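Local coordinates for galactose-1-phosphate uridylyltransferase (Pyrobaculum aerophilum str. IM2, PDB 6K9Z) that transfers a uridylyl group to galactose 1-phosphate, probably taking it from UDP-glucose, and binds zinc and iron, at the interface of chains A and B. Coordinates in Å, arbitrary orientation; residue numbers count along the deposited sequence, not the author numbering. Chains: chain A/B, Galactose-1-phosphate uridylyltransferase.

The interface of chains A and B. Residues chain A 12, 123, 144, 146, 150-151; chain B 285, 289, 291.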
loop_
_atom_site.group_PDB
_atom_site.type_symbol
_atom_site.label_atom_id
_atom_site.label_comp_id
_atom_site.label_asym_id
_atom_site.label_seq_id
_atom_site.Cartn_x
_atom_site.Cartn_y
_atom_site.Cartn_z
ATOM N N TYR A 12 -6.314 -10.535 0.745
ATOM C CA TYR A 12 -6.341 -11.409 1.927
ATOM C C TYR A 12 -5.877 -10.661 3.139
ATOM O O TYR A 12 -4.915 -9.909 3.091
ATOM C CB TYR A 12 -5.447 -12.637 1.712
ATOM C CG TYR A 12 -5.920 -13.493 0.574
ATOM C CD1 TYR A 12 -7.103 -14.232 0.609
ATOM C CD2 TYR A 12 -5.180 -13.515 -0.573
ATOM C CE1 TYR A 12 -7.531 -14.961 -0.483
ATOM C CE2 TYR A 12 -5.547 -14.293 -1.652
ATOM C CZ TYR A 12 -6.738 -14.986 -1.616
ATOM O OH TYR A 12 -6.955 -15.665 -2.755
ATOM N N LEU A 123 6.848 -16.386 -0.252
ATOM C CA LEU A 123 7.040 -14.924 -0.291
ATOM C C LEU A 123 8.261 -14.567 0.582
ATOM O O LEU A 123 8.158 -14.654 1.831
ATOM C CB LEU A 123 5.807 -14.185 0.228
ATOM C CG LEU A 123 5.945 -12.652 0.220
ATOM C CD1 LEU A 123 5.975 -12.112 -1.215
ATOM C CD2 LEU A 123 4.808 -12.000 0.988
ATOM N N TYR A 144 7.097 -15.877 4.191
ATOM C CA TYR A 144 5.761 -16.447 4.435
ATOM C C TYR A 144 5.581 -17.533 3.391
ATOM O O TYR A 144 5.695 -17.238 2.179
ATOM C CB TYR A 144 4.644 -15.428 4.293
ATOM C CG TYR A 144 4.581 -14.269 5.258
ATOM C CD1 TYR A 144 5.219 -14.260 6.498
ATOM C CD2 TYR A 144 3.824 -13.146 4.909
ATOM C CE1 TYR A 144 5.105 -13.183 7.358
ATOM C CE2 TYR A 144 3.696 -12.072 5.774
ATOM C CZ TYR A 144 4.335 -12.090 7.000
ATOM O OH TYR A 144 4.258 -11.045 7.859
ATOM N N LEU A 146 2.642 -19.581 2.074
ATOM C CA LEU A 146 1.210 -19.270 2.142
ATOM C C LEU A 146 0.362 -20.263 1.363
ATOM O O LEU A 146 0.787 -20.789 0.326
ATOM C CB LEU A 146 0.999 -17.880 1.552
ATOM C CG LEU A 146 1.730 -16.730 2.249
ATOM C CD1 LEU A 146 1.817 -15.557 1.292
ATOM C CD2 LEU A 146 1.028 -16.394 3.536
ATOM N N PRO A 150 -0.162 -14.128 -3.119
ATOM C CA PRO A 150 -0.338 -12.720 -2.753
ATOM C C PRO A 150 -1.020 -11.887 -3.841
ATOM O O PRO A 150 -0.669 -12.015 -5.029
ATOM C CB PRO A 150 1.095 -12.269 -2.569
ATOM C CG PRO A 150 1.847 -13.513 -2.135
ATOM C CD PRO A 150 1.214 -14.623 -2.961
ATOM N N PRO A 151 -2.037 -11.049 -3.499
ATOM C CA PRO A 151 -2.817 -10.354 -4.525
ATOM C C PRO A 151 -1.991 -9.546 -5.535
ATOM O O PRO A 151 -2.345 -9.583 -6.713
ATOM C CB PRO A 151 -3.801 -9.474 -3.731
ATOM C CG PRO A 151 -4.028 -10.319 -2.485
ATOM C CD PRO A 151 -2.660 -10.899 -2.163
ATOM N N ALA B 285 4.957 -6.657 3.181
ATOM C CA ALA B 285 3.750 -7.448 2.939
ATOM C C ALA B 285 2.693 -6.593 2.245
ATOM O O ALA B 285 2.104 -7.008 1.212
ATOM C CB ALA B 285 3.235 -8.050 4.231
ATOM N N ALA B 289 3.232 -6.966 -1.583
ATOM C CA ALA B 289 2.474 -8.193 -1.890
ATOM C C ALA B 289 0.950 -7.975 -1.855
ATOM O O ALA B 289 0.196 -8.884 -2.187
ATOM C CB ALA B 289 2.925 -9.266 -0.975
ATOM N N LEU B 291 -0.643 -7.972 0.823
ATOM C CA LEU B 291 -0.996 -8.852 1.947
ATOM C C LEU B 291 -1.062 -8.040 3.240
ATOM O O LEU B 291 -0.146 -7.265 3.492
ATOM C CB LEU B 291 0.086 -9.886 2.223
ATOM C CG LEU B 291 0.009 -11.221 1.538
ATOM C CD1 LEU B 291 1.124 -12.084 2.118
ATOM C CD2 LEU B 291 -1.331 -11.914 1.648
#
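B:Leu291, the first residue of strand 291-294, pushes its branched tip into an apolar socket of chain A and shows how one leucine can fill an apolar pocket across an interface. Its CD1 methyl does most of the packing. A:Leu146 comes at it tip to tip, CD1 to CD1 of B:Leu291 at 3.6 Å, and A:Leu123 also meets it end-on, its CD2 lying 3.9 Å from the same methyl. A:Tyr144 instead runs past the leucine in the opposite direction, so that the ring carbon CD2 rather than the hydroxyl stands 4.0 Å from B:Leu291 CD1. With CG roughly anti to the carbonyl carbon (chi1 -91°, well off the staggered value), the branch point of B:Leu291 is carried toward chain A, and chi2 then sends CD1 toward the leucines and the tyrosine and CD2 toward A:Pro151 and A:Tyr12. Next to this group, the B:Ala289 CB at the end of helix 284-289 rests against both A:Leu123 CD2 and A:Pro150 CB, 3.9 Å from each. The other branch is held more loosely: B:Leu291 CD2 lies 4.2 Å from A:Pro151 CD, the two side chains crossing at about a right angle, and A:Tyr12 offers little more than its CB, although its backbone forms a parallel beta bridge with B:Leu291. B:Ala285 likewise only skirts the tyrosine ring, its CB 4.3 Å from A:Tyr144 CE2. An alanine in place of B:Leu291 would probably open a gap against the methyls of A:Leu146 and A:Leu123 and deprive the A:Tyr144 ring of a neighbour. Repeated by two-fold symmetry, the patch probably helps hold the dimer together and, since A:Tyr144 also lines the UDP pocket, may link the packing to that pocket.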